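Local structure of nitrite oxidoreductase subunit A (Kuenenia stuttgartiensis, 7B04) at residues Ala277-Ser283 / Ala535-Arg540; Ile186-Lys190 / Val249-Asn253; Thr628-Lys634 / Asp871-Ile875; Ile409-Ser414 / Ile444-Asp448. The protein belongs to the molybdopterin oxidoreductase family and holds a molybdenum atom, an iron/sulfur cluster and two MD1 molecules. All coordinates share one frame. Residue numbers count along the deposited sequence, not the author numbering.

Interaction 1. Residues Ala277-Ser283 / Ala535-Arg540; sequences APGHPFS and ATLMNR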
loop_
_atom_site.group_PDB
_atom_site.type_symbol
_atom_site.label_atom_id
_atom_site.label_comp_id
_atom_site.label_asym_id
_atom_site.label_seq_id
_atom_site.Cartn_x
_atom_site.Cartn_y
_atom_site.Cartn_z
ATOM N N ALA B 277 -18.270 -14.542 3.151
ATOM C CA ALA B 277 -19.574 -13.866 3.084
ATOM C C ALA B 277 -20.593 -14.858 3.656
ATOM O O ALA B 277 -20.970 -15.762 2.951
ATOM C CB ALA B 277 -19.876 -13.531 1.664
ATOM N N PRO B 278 -21.158 -14.647 4.858
ATOM C CA PRO B 278 -22.006 -15.655 5.522
ATOM C C PRO B 278 -23.257 -16.035 4.750
ATOM O O PRO B 278 -23.784 -17.134 4.962
ATOM C CB PRO B 278 -22.367 -14.978 6.851
ATOM C CG PRO B 278 -21.288 -13.923 7.021
ATOM C CD PRO B 278 -21.079 -13.410 5.656
ATOM N N GLY B 279 -23.743 -15.168 3.864
ATOM C CA GLY B 279 -24.949 -15.484 3.114
ATOM C C GLY B 279 -24.736 -16.519 2.033
ATOM O O GLY B 279 -25.706 -17.128 1.579
ATOM N N HIS B 280 -23.488 -16.732 1.614
ATOM C CA HIS B 280 -23.221 -17.655 0.514
ATOM C C HIS B 280 -23.608 -19.102 0.814
ATOM O O HIS B 280 -24.213 -19.739 -0.067
ATOM C CB HIS B 280 -21.746 -17.550 0.112
ATOM C CG HIS B 280 -21.424 -16.318 -0.671
ATOM N ND1 HIS B 280 -20.157 -16.038 -1.136
ATOM C CD2 HIS B 280 -22.207 -15.288 -1.070
ATOM C CE1 HIS B 280 -20.176 -14.892 -1.792
ATOM N NE2 HIS B 280 -21.406 -14.415 -1.765
ATOM N N PRO B 281 -23.311 -19.681 1.985
ATOM C CA PRO B 281 -23.844 -21.024 2.274
ATOM C C PRO B 281 -25.361 -21.086 2.274
ATOM O O PRO B 281 -25.922 -22.164 2.046
ATOM C CB PRO B 281 -23.268 -21.344 3.660
ATOM C CG PRO B 281 -22.040 -20.518 3.751
ATOM C CD PRO B 281 -22.364 -19.244 3.028
ATOM N N PHE B 282 -26.041 -19.966 2.522
ATOM C CA PHE B 282 -27.499 -19.952 2.499
ATOM C C PHE B 282 -28.038 -19.796 1.082
ATOM O O PHE B 282 -29.039 -20.425 0.724
ATOM C CB PHE B 282 -28.029 -18.825 3.388
ATOM C CG PHE B 282 -27.705 -18.995 4.845
ATOM C CD1 PHE B 282 -28.472 -19.822 5.647
ATOM C CD2 PHE B 282 -26.638 -18.321 5.413
ATOM C CE1 PHE B 282 -28.176 -19.976 6.989
ATOM C CE2 PHE B 282 -26.336 -18.472 6.753
ATOM C CZ PHE B 282 -27.107 -19.300 7.542
ATOM N N SER B 283 -27.387 -18.965 0.264
ATOM C CA SER B 283 -27.929 -18.642 -1.052
ATOM C C SER B 283 -27.587 -19.708 -2.087
ATOM O O SER B 283 -28.450 -20.104 -2.879
ATOM C CB SER B 283 -27.417 -17.275 -1.507
ATOM O OG SER B 283 -27.875 -16.247 -0.645
ATOM N N ALA B 535 -24.268 -9.095 8.036
ATOM C CA ALA B 535 -23.655 -9.418 6.748
ATOM C C ALA B 535 -24.352 -10.605 6.085
ATOM O O ALA B 535 -24.536 -10.625 4.859
ATOM C CB ALA B 535 -22.155 -9.695 6.935
ATOM N N THR B 536 -24.765 -11.586 6.889
ATOM C CA THR B 536 -25.479 -12.752 6.371
ATOM C C THR B 536 -26.687 -12.348 5.543
ATOM O O THR B 536 -26.894 -12.857 4.435
ATOM C CB THR B 536 -25.933 -13.642 7.538
ATOM O OG1 THR B 536 -24.813 -13.989 8.355
ATOM C CG2 THR B 536 -26.575 -14.929 7.017
ATOM N N LEU B 537 -27.477 -11.417 6.062
ATOM C CA LEU B 537 -28.617 -10.902 5.319
ATOM C C LEU B 537 -28.163 -10.109 4.105
ATOM O O LEU B 537 -28.757 -10.210 3.023
ATOM C CB LEU B 537 -29.460 -10.007 6.229
ATOM C CG LEU B 537 -30.343 -10.674 7.267
ATOM C CD1 LEU B 537 -30.675 -9.636 8.319
ATOM C CD2 LEU B 537 -31.593 -11.219 6.608
ATOM N N MET B 538 -27.109 -9.313 4.273
ATOM C CA MET B 538 -26.602 -8.484 3.184
ATOM C C MET B 538 -26.137 -9.334 2.006
ATOM O O MET B 538 -26.453 -9.036 0.852
ATOM C CB MET B 538 -25.455 -7.613 3.695
ATOM C CG MET B 538 -25.869 -6.220 4.112
ATOM S SD MET B 538 -24.592 -5.502 5.173
ATOM C CE MET B 538 -24.741 -3.760 4.824
ATOM N N ASN B 539 -25.395 -10.409 2.280
ATOM C CA ASN B 539 -24.909 -11.246 1.189
ATOM C C ASN B 539 -26.064 -11.938 0.483
ATOM O O ASN B 539 -26.077 -12.046 -0.750
ATOM C CB ASN B 539 -23.900 -12.260 1.716
ATOM C CG ASN B 539 -22.730 -11.601 2.404
ATOM O OD1 ASN B 539 -22.511 -11.800 3.589
ATOM N ND2 ASN B 539 -21.975 -10.802 1.660
ATOM N N ARG B 540 -27.045 -12.414 1.250
ATOM C CA ARG B 540 -28.267 -12.924 0.643
ATOM C C ARG B 540 -28.951 -11.836 -0.172
ATOM O O ARG B 540 -29.484 -12.098 -1.257
ATOM C CB ARG B 540 -29.203 -13.463 1.722
ATOM C CG ARG B 540 -28.684 -14.699 2.428
ATOM C CD ARG B 540 -29.522 -15.013 3.652
ATOM N NE ARG B 540 -30.897 -15.348 3.292
ATOM C CZ ARG B 540 -31.897 -15.429 4.162
ATOM N NH1 ARG B 540 -31.679 -15.199 5.450
ATOM N NH2 ARG B 540 -33.116 -15.740 3.744
#
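The loop entering helix 280-283 lies against helix 535-541, touching by van der Waals contact, with no clear hydrogen bond between the two. Ala-277 opens a type I beta turn, closed by His-280 N to Ala-277 O at 3.0 Å, and rests its methyl against the Asn-539 side chain. Pro-278 projects onto the helix: its CD is 4.1 Å from Ala-535 CB and its CB 3.0 Å from Thr-536 OG1, a hydroxyl hydrogen-bonded to His-1068. At Gly-279 the backbones come closest, with CA 3.5 Å from Thr-536 O; a CB here would collide with Asn-539 and Arg-540. His-280 turns its imidazole to Tyr-525 on strand 521-525. Phe-282 CE2 packs 3.6 Å from Thr-536 CG2, and Ser-283 OG, weakly bonded to Gly-279 O at 3.2 Å, sits 3.5 Å from Arg-540 CG. The Arg-540 guanidinium is hydrogen-bonded to the carbonyls of Glu-842 and Asn-843. A bound MD1 is about 10 Å from the Ala-535 side chain. Around the buried contact, Asn-530 of helix 527-530 meets Ala-277, Pro-278 and Ala-535, helix 355-368 backs Leu-537 and Met-538, and Thr-561 of parallel-sheet strand 558-561 touches Ala-277 and His-280.

Interaction 2. Residues Ile186-Lys190 / Val249-Asn253; sequences IHITK and VDAHN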
loop_
_atom_site.group_PDB
_atom_site.type_symbol
_atom_site.label_atom_id
_atom_site.label_comp_id
_atom_site.label_asym_id
_atom_site.label_seq_id
_atom_site.Cartn_x
_atom_site.Cartn_y
_atom_site.Cartn_z
ATOM N N ILE B 186 3.336 -31.355 26.947
ATOM C CA ILE B 186 2.995 -32.611 27.606
ATOM C C ILE B 186 2.375 -32.350 28.973
ATOM O O ILE B 186 1.380 -32.982 29.347
ATOM C CB ILE B 186 4.237 -33.517 27.703
ATOM C CG1 ILE B 186 4.697 -33.927 26.304
ATOM C CG2 ILE B 186 3.941 -34.748 28.545
ATOM C CD1 ILE B 186 6.042 -34.620 26.279
ATOM N N HIS B 187 2.946 -31.419 29.738
ATOM C CA HIS B 187 2.423 -31.137 31.072
ATOM C C HIS B 187 0.997 -30.600 31.012
ATOM O O HIS B 187 0.097 -31.122 31.680
ATOM C CB HIS B 187 3.332 -30.145 31.793
ATOM C CG HIS B 187 2.839 -29.752 33.151
ATOM N ND1 HIS B 187 1.952 -28.715 33.352
ATOM C CD2 HIS B 187 3.107 -30.259 34.379
ATOM C CE1 HIS B 187 1.695 -28.601 34.642
ATOM N NE2 HIS B 187 2.383 -29.525 35.287
ATOM N N ILE B 188 0.769 -29.561 30.204
ATOM C CA ILE B 188 -0.535 -28.902 30.199
ATOM C C ILE B 188 -1.604 -29.809 29.598
ATOM O O ILE B 188 -2.734 -29.869 30.098
ATOM C CB ILE B 188 -0.445 -27.553 29.467
ATOM C CG1 ILE B 188 0.576 -26.650 30.160
ATOM C CG2 ILE B 188 -1.803 -26.878 29.438
ATOM C CD1 ILE B 188 0.964 -25.429 29.358
ATOM N N THR B 189 -1.275 -30.528 28.520
ATOM C CA THR B 189 -2.255 -31.445 27.944
ATOM C C THR B 189 -2.585 -32.566 28.915
ATOM O O THR B 189 -3.719 -33.051 28.937
ATOM C CB THR B 189 -1.758 -32.013 26.615
ATOM O OG1 THR B 189 -0.457 -32.585 26.786
ATOM C CG2 THR B 189 -1.707 -30.919 25.557
ATOM N N LYS B 190 -1.614 -32.992 29.722
ATOM C CA LYS B 190 -1.886 -33.957 30.777
ATOM C C LYS B 190 -2.517 -33.288 31.988
ATOM O O LYS B 190 -3.236 -33.946 32.746
ATOM C CB LYS B 190 -0.589 -34.674 31.169
ATOM C CG LYS B 190 -0.691 -35.625 32.354
ATOM C CD LYS B 190 -1.460 -36.890 32.004
ATOM C CE LYS B 190 -1.425 -37.885 33.155
ATOM N NZ LYS B 190 -2.204 -39.121 32.864
ATOM N N VAL B 249 0.258 -37.925 21.693
ATOM C CA VAL B 249 0.477 -37.424 23.048
ATOM C C VAL B 249 -0.729 -37.730 23.923
ATOM O O VAL B 249 -0.590 -38.056 25.109
ATOM C CB VAL B 249 0.790 -35.916 23.026
ATOM C CG1 VAL B 249 1.506 -35.504 24.304
ATOM C CG2 VAL B 249 1.622 -35.560 21.807
ATOM N N ASP B 250 -1.931 -37.636 23.351
ATOM C CA ASP B 250 -3.133 -38.005 24.089
ATOM C C ASP B 250 -3.115 -39.483 24.452
ATOM O O ASP B 250 -3.540 -39.867 25.548
ATOM C CB ASP B 250 -4.374 -37.663 23.266
ATOM C CG ASP B 250 -5.659 -37.864 24.040
ATOM O OD1 ASP B 250 -5.948 -37.043 24.937
ATOM O OD2 ASP B 250 -6.383 -38.839 23.751
ATOM N N ALA B 251 -2.632 -40.329 23.539
ATOM C CA ALA B 251 -2.489 -41.749 23.843
ATOM C C ALA B 251 -1.523 -41.970 25.001
ATOM O O ALA B 251 -1.745 -42.845 25.845
ATOM C CB ALA B 251 -2.024 -42.509 22.601
ATOM N N HIS B 252 -0.439 -41.192 25.053
ATOM C CA HIS B 252 0.498 -41.311 26.166
ATOM C C HIS B 252 -0.098 -40.751 27.452
ATOM O O HIS B 252 0.132 -41.294 28.539
ATOM C CB HIS B 252 1.807 -40.598 25.830
ATOM C CG HIS B 252 2.674 -41.344 24.864
ATOM N ND1 HIS B 252 3.457 -42.415 25.240
ATOM C CD2 HIS B 252 2.882 -41.174 23.537
ATOM C CE1 HIS B 252 4.110 -42.872 24.187
ATOM N NE2 HIS B 252 3.779 -42.136 23.140
ATOM N N ASN B 253 -0.870 -39.667 27.345
ATOM C CA ASN B 253 -1.445 -39.038 28.529
ATOM C C ASN B 253 -2.512 -39.922 29.164
ATOM O O ASN B 253 -2.474 -40.188 30.372
ATOM C CB ASN B 253 -2.025 -37.669 28.167
ATOM C CG ASN B 253 -0.950 -36.647 27.846
ATOM O OD1 ASN B 253 0.094 -36.600 28.496
ATOM N ND2 ASN B 253 -1.206 -35.818 26.840
HETATM O O HOH W 1 -4.252 -35.338 26.869
#
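Asn-253 lies between the helices and is the centre of their polar contacts. Its ND2 donates weakly to Thr-189 OG1 (3.3 Å), while the same hydroxyl is bonded to Ile-185 O one turn earlier in its own helix. ND2 also gives a weak bond to water 1 at 3.1 Å; that water in turn donates to Thr-189 O and to Asp-250 OD1, both at 3.1 Å, so it links a carbonyl of one helix to two side chains of the other. This is a helix-helix crossing between the C-terminal parts of helices 174-191 and 238-254; the axes of the two short segments pass 10.1 Å apart at a crossing angle of -64°. Near that end, Asn-253 O accepts from Lys-190 NZ at 2.7 Å, so the lysine reaches over to a carbonyl in the last turn of the partner helix. The other carboxylate oxygen of Asp-250, OD2, pairs with Arg-254. Farther from the helix ends the contact turns apolar: Ile-186 CG1 meets Val-249 CG1 at 4.1 Å, and both side chains also touch Leu-749 of helix 734-749.

Interaction 3. Residues Thr628-Lys634 / Asp871-Ile875; sequences TPKYGRK and DDYGI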
loop_
_atom_site.group_PDB
_atom_site.type_symbol
_atom_site.label_atom_id
_atom_site.label_comp_id
_atom_site.label_asym_id
_atom_site.label_seq_id
_atom_site.Cartn_x
_atom_site.Cartn_y
_atom_site.Cartn_z
ATOM N N THR B 628 -31.741 -15.950 29.201
ATOM C CA THR B 628 -32.998 -15.410 28.733
ATOM C C THR B 628 -34.017 -15.358 29.860
ATOM O O THR B 628 -34.045 -16.246 30.720
ATOM C CB THR B 628 -33.566 -16.263 27.604
ATOM O OG1 THR B 628 -32.559 -17.157 27.120
ATOM C CG2 THR B 628 -34.001 -15.393 26.540
ATOM N N PRO B 629 -34.824 -14.298 29.931
ATOM C CA PRO B 629 -35.912 -14.342 30.914
ATOM C C PRO B 629 -37.046 -15.274 30.527
ATOM O O PRO B 629 -37.666 -15.869 31.413
ATOM C CB PRO B 629 -36.384 -12.888 30.975
ATOM C CG PRO B 629 -36.064 -12.335 29.637
ATOM C CD PRO B 629 -34.780 -13.000 29.209
ATOM N N LYS B 630 -37.259 -15.526 29.229
ATOM C CA LYS B 630 -38.392 -16.363 28.826
ATOM C C LYS B 630 -38.093 -17.852 28.975
ATOM O O LYS B 630 -38.941 -18.617 29.455
ATOM C CB LYS B 630 -38.816 -16.050 27.387
ATOM C CG LYS B 630 -40.225 -16.548 27.041
ATOM C CD LYS B 630 -40.529 -16.379 25.551
ATOM C CE LYS B 630 -41.264 -15.088 25.240
ATOM N NZ LYS B 630 -41.890 -15.129 23.882
ATOM N N TYR B 631 -36.915 -18.290 28.547
ATOM C CA TYR B 631 -36.544 -19.697 28.624
ATOM C C TYR B 631 -35.207 -19.856 29.324
ATOM O O TYR B 631 -34.321 -20.584 28.866
ATOM C CB TYR B 631 -36.429 -20.367 27.264
ATOM C CG TYR B 631 -37.411 -19.943 26.199
ATOM C CD1 TYR B 631 -38.512 -20.733 25.898
ATOM C CD2 TYR B 631 -37.207 -18.790 25.453
ATOM C CE1 TYR B 631 -39.397 -20.372 24.909
ATOM C CE2 TYR B 631 -38.083 -18.423 24.464
ATOM C CZ TYR B 631 -39.180 -19.215 24.195
ATOM O OH TYR B 631 -40.055 -18.837 23.203
ATOM N N GLY B 632 -35.067 -19.204 30.476
ATOM C CA GLY B 632 -33.840 -19.209 31.258
ATOM C C GLY B 632 -32.537 -19.192 30.481
ATOM O O GLY B 632 -32.418 -18.504 29.464
ATOM N N ARG B 633 -31.551 -19.956 30.945
ATOM C CA ARG B 633 -30.261 -20.041 30.269
ATOM C C ARG B 633 -30.395 -20.855 28.989
ATOM O O ARG B 633 -30.615 -22.069 29.034
ATOM C CB ARG B 633 -29.224 -20.657 31.203
ATOM C CG ARG B 633 -27.851 -20.864 30.582
ATOM C CD ARG B 633 -27.611 -22.329 30.247
ATOM N NE ARG B 633 -26.273 -22.562 29.711
ATOM C CZ ARG B 633 -25.189 -22.743 30.459
ATOM N NH1 ARG B 633 -25.282 -22.718 31.781
ATOM N NH2 ARG B 633 -24.012 -22.950 29.884
ATOM N N LYS B 634 -30.273 -20.186 27.844
ATOM C CA LYS B 634 -30.335 -20.828 26.539
ATOM C C LYS B 634 -28.997 -20.663 25.831
ATOM O O LYS B 634 -28.392 -19.587 25.876
ATOM C CB LYS B 634 -31.458 -20.238 25.681
ATOM C CG LYS B 634 -31.569 -20.852 24.292
ATOM C CD LYS B 634 -32.778 -20.317 23.542
ATOM C CE LYS B 634 -32.781 -20.786 22.095
ATOM N NZ LYS B 634 -32.938 -22.263 21.981
ATOM N N ASP B 871 -38.904 -14.899 17.494
ATOM C CA ASP B 871 -39.128 -15.000 18.956
ATOM C C ASP B 871 -38.233 -13.933 19.563
ATOM O O ASP B 871 -37.091 -13.914 19.208
ATOM C CB ASP B 871 -38.862 -16.404 19.504
ATOM C CG ASP B 871 -38.882 -16.501 21.018
ATOM O OD1 ASP B 871 -38.905 -15.474 21.653
ATOM O OD2 ASP B 871 -38.863 -17.608 21.542
ATOM N N ASP B 872 -38.773 -13.072 20.414
ATOM C CA ASP B 872 -37.979 -11.963 20.987
ATOM C C ASP B 872 -37.154 -12.437 22.178
ATOM O O ASP B 872 -36.305 -11.687 22.604
ATOM C CB ASP B 872 -38.892 -10.795 21.343
ATOM C CG ASP B 872 -39.664 -11.016 22.620
ATOM O OD1 ASP B 872 -39.673 -12.130 23.091
ATOM O OD2 ASP B 872 -40.243 -10.069 23.124
ATOM N N TYR B 873 -37.476 -13.619 22.705
ATOM C CA TYR B 873 -36.879 -14.277 23.899
ATOM C C TYR B 873 -37.197 -13.487 25.162
ATOM O O TYR B 873 -36.457 -13.584 26.110
ATOM C CB TYR B 873 -35.384 -14.536 23.746
ATOM C CG TYR B 873 -35.018 -15.358 22.545
ATOM C CD1 TYR B 873 -34.894 -16.725 22.637
ATOM C CD2 TYR B 873 -34.815 -14.774 21.316
ATOM C CE1 TYR B 873 -34.570 -17.492 21.539
ATOM C CE2 TYR B 873 -34.498 -15.526 20.207
ATOM C CZ TYR B 873 -34.370 -16.889 20.321
ATOM O OH TYR B 873 -34.049 -17.647 19.246
ATOM N N GLY B 874 -38.301 -12.754 25.168
ATOM C CA GLY B 874 -38.686 -11.958 26.338
ATOM C C GLY B 874 -37.583 -11.012 26.730
ATOM O O GLY B 874 -37.328 -10.886 27.921
ATOM N N ILE B 875 -36.948 -10.367 25.759
ATOM C CA ILE B 875 -35.861 -9.463 26.125
ATOM C C ILE B 875 -36.348 -8.035 25.906
ATOM O O ILE B 875 -36.796 -7.711 24.796
ATOM C CB ILE B 875 -34.591 -9.751 25.311
ATOM C CG1 ILE B 875 -33.983 -11.086 25.748
ATOM C CG2 ILE B 875 -33.586 -8.623 25.462
ATOM C CD1 ILE B 875 -32.880 -11.574 24.850
#
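Two Asx turns in succession shape residues 871-875: Asp-871 OD1 accepts from Tyr-873 N and Asp-872 OD1 from Gly-874 N, each at 2.6 Å. Tyr-873 and Gly-874 both have positive phi. Facing them, Tyr-631 OH donates to Asp-871 OD2 in a very short hydrogen bond of 2.4 Å, so OD2 takes the tyrosine while OD1 holds the turn and also faces Lys-630. Lys-630 NZ stands 3.7 Å from Asp-871 OD1 and 3.8 Å from Asp-872 OD1, two long salt bridges that set its charge between the acids. Residues 628-632 form the bend of a beta hairpin, strands 625-627 and 633-635, with Thr-628 OG1 bonded across its base to Gly-632 O at 2.7 Å. The hairpin packs against the Tyr-873 side chain: Thr-628 CG2 is 3.2 Å from Tyr-873 CB, Lys-634 CE 3.8 Å from Tyr-873 CE1, and Tyr-631 CE2 4.0 Å from Tyr-873 CD1. Phe-636 meets the same ring edge-to-face and makes a cation-pi contact with Lys-634, while Glu-839 and Tyr-840 of helix 835-840 also touch Tyr-873. At the far end, Pro-629 CD packs on Ile-875 CG1 at 4.0 Å.

Interaction 4. Residues Ile409-Ser414 / Ile444-Asp448; sequences ISDGPS and ITRDD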
loop_
_atom_site.group_PDB
_atom_site.type_symbol
_atom_site.label_atom_id
_atom_site.label_comp_id
_atom_site.label_asym_id
_atom_site.label_seq_id
_atom_site.Cartn_x
_atom_site.Cartn_y
_atom_site.Cartn_z
ATOM N N ILE B 409 -32.688 -40.378 -6.721
ATOM C CA ILE B 409 -31.764 -39.544 -7.480
ATOM C C ILE B 409 -30.360 -40.094 -7.292
ATOM O O ILE B 409 -29.375 -39.347 -7.283
ATOM C CB ILE B 409 -31.855 -38.068 -7.060
ATOM C CG1 ILE B 409 -31.540 -37.903 -5.573
ATOM C CG2 ILE B 409 -33.232 -37.538 -7.378
ATOM C CD1 ILE B 409 -31.309 -36.466 -5.152
ATOM N N SER B 410 -30.265 -41.416 -7.168
ATOM C CA SER B 410 -28.982 -42.061 -6.956
ATOM C C SER B 410 -28.209 -42.195 -8.255
ATOM O O SER B 410 -26.983 -42.354 -8.225
ATOM C CB SER B 410 -29.179 -43.435 -6.309
ATOM O OG SER B 410 -29.869 -44.317 -7.175
ATOM N N ASP B 411 -28.900 -42.130 -9.388
ATOM C CA ASP B 411 -28.278 -42.039 -10.698
ATOM C C ASP B 411 -28.071 -40.598 -11.144
ATOM O O ASP B 411 -27.480 -40.371 -12.205
ATOM C CB ASP B 411 -29.138 -42.774 -11.731
ATOM C CG ASP B 411 -30.573 -42.268 -11.760
ATOM O OD1 ASP B 411 -30.933 -41.436 -10.901
ATOM O OD2 ASP B 411 -31.342 -42.703 -12.645
ATOM N N GLY B 412 -28.538 -39.628 -10.360
ATOM C CA GLY B 412 -28.474 -38.235 -10.738
ATOM C C GLY B 412 -27.130 -37.617 -10.429
ATOM O O GLY B 412 -26.252 -38.215 -9.787
ATOM N N PRO B 413 -26.948 -36.376 -10.894
ATOM C CA PRO B 413 -25.669 -35.682 -10.691
ATOM C C PRO B 413 -25.423 -35.230 -9.261
ATOM O O PRO B 413 -24.402 -34.582 -9.008
ATOM C CB PRO B 413 -25.781 -34.476 -11.630
ATOM C CG PRO B 413 -27.240 -34.183 -11.659
ATOM C CD PRO B 413 -27.937 -35.520 -11.573
ATOM N N SER B 414 -26.295 -35.570 -8.313
ATOM C CA SER B 414 -26.081 -35.174 -6.929
ATOM C C SER B 414 -25.287 -36.207 -6.151
ATOM O O SER B 414 -24.682 -35.863 -5.130
ATOM C CB SER B 414 -27.422 -34.922 -6.233
ATOM O OG SER B 414 -27.953 -33.659 -6.596
ATOM N N ILE B 444 -41.051 -32.060 -7.492
ATOM C CA ILE B 444 -39.753 -31.878 -8.202
ATOM C C ILE B 444 -38.592 -32.245 -7.283
ATOM O O ILE B 444 -38.755 -32.250 -6.079
ATOM C CB ILE B 444 -39.618 -30.445 -8.746
ATOM C CG1 ILE B 444 -39.207 -29.443 -7.670
ATOM C CG2 ILE B 444 -40.894 -30.017 -9.437
ATOM C CD1 ILE B 444 -39.302 -28.013 -8.120
ATOM N N THR B 445 -37.447 -32.530 -7.881
ATOM C CA THR B 445 -36.271 -32.982 -7.115
ATOM C C THR B 445 -35.174 -31.924 -7.165
ATOM O O THR B 445 -35.336 -30.947 -7.860
ATOM C CB THR B 445 -35.883 -34.394 -7.559
ATOM O OG1 THR B 445 -35.519 -35.119 -6.392
ATOM C CG2 THR B 445 -34.741 -34.443 -8.540
ATOM N N ARG B 446 -34.134 -32.119 -6.364
ATOM C CA ARG B 446 -32.971 -31.208 -6.288
ATOM C C ARG B 446 -32.289 -31.152 -7.645
ATOM O O ARG B 446 -31.882 -30.084 -8.052
ATOM C CB ARG B 446 -31.937 -31.875 -5.390
ATOM C CG ARG B 446 -31.062 -30.923 -4.602
ATOM C CD ARG B 446 -30.164 -31.791 -3.770
ATOM N NE ARG B 446 -28.793 -31.436 -4.026
ATOM C CZ ARG B 446 -28.298 -30.225 -3.862
ATOM N NH1 ARG B 446 -29.101 -29.186 -3.764
ATOM N NH2 ARG B 446 -26.998 -30.061 -3.779
ATOM N N ASP B 447 -32.153 -32.311 -8.277
ATOM C CA ASP B 447 -31.528 -32.480 -9.607
ATOM C C ASP B 447 -32.407 -31.891 -10.695
ATOM O O ASP B 447 -31.871 -31.530 -11.705
ATOM C CB ASP B 447 -31.224 -33.942 -9.887
ATOM C CG ASP B 447 -30.138 -34.469 -8.990
ATOM O OD1 ASP B 447 -29.519 -33.672 -8.307
ATOM O OD2 ASP B 447 -29.936 -35.669 -8.992
ATOM N N ASP B 448 -33.713 -31.762 -10.482
ATOM C CA ASP B 448 -34.634 -31.236 -11.527
ATOM C C ASP B 448 -34.535 -29.717 -11.539
ATOM O O ASP B 448 -35.428 -29.051 -11.047
ATOM C CB ASP B 448 -36.084 -31.599 -11.241
ATOM C CG ASP B 448 -36.344 -33.083 -11.305
ATOM O OD1 ASP B 448 -35.420 -33.821 -11.617
ATOM O OD2 ASP B 448 -37.473 -33.468 -11.060
#
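A buried loop-to-turn contact joins the entry of the short helix 413-416 to the turn that follows strand 440-444, the second strand of a beta hairpin in which Ile-444 bonds through its backbone to Phe-431 of strand 431-435. Within the turn there are two weak bonds, Asp-448 N to Thr-445 O (3.2 Å) and Thr-445 N to Asp-448 OD2 (3.3 Å). It directs Asp-447 into the concave side of residues 409-414, where OD2 lies 3.6 Å from Ile-409 CB, 3.4 Å from Gly-412 CA and 3.3 Å from Pro-413 CD. A side chain on Gly-412 would run into that oxygen. Ile-409 CG2 also packs 3.5 Å from Thr-445 OG1, a hydroxyl hydrogen-bonded to Asp-430, and Arg-425 of helix 422-428 touches both residues. Pro-820 lies against Ser-414 and Asp-447. The one clear hydrogen bond between the segments is very short: Ser-414 OG donates to Asp-447 OD1 at 2.3 Å.

In the fold
The four contacts are separate, none touching another. Interaction 2 comes first along the chain, joining helices 174-191 and 238-254 about 40 Å, centre to centre, from interactions 1 and 3 and about 47 Å from interaction 4. Interaction 1 spans 251 intervening residues beside the five-stranded parallel sheet and is the most central, its centre about 14 Å from that of the chain, with side chains about 10 Å from a bound MD1 and about 12 Å from the molybdenum. Interaction 4 is nested within the loop that interaction 1 closes, the nearest atoms about 9 Å apart. Interaction 3 follows, bringing the hairpin 625-635 to a loop more than 230 residues later. Interactions 2, 3 and 4 lie farther out, 32 to 34 Å from the chain centre.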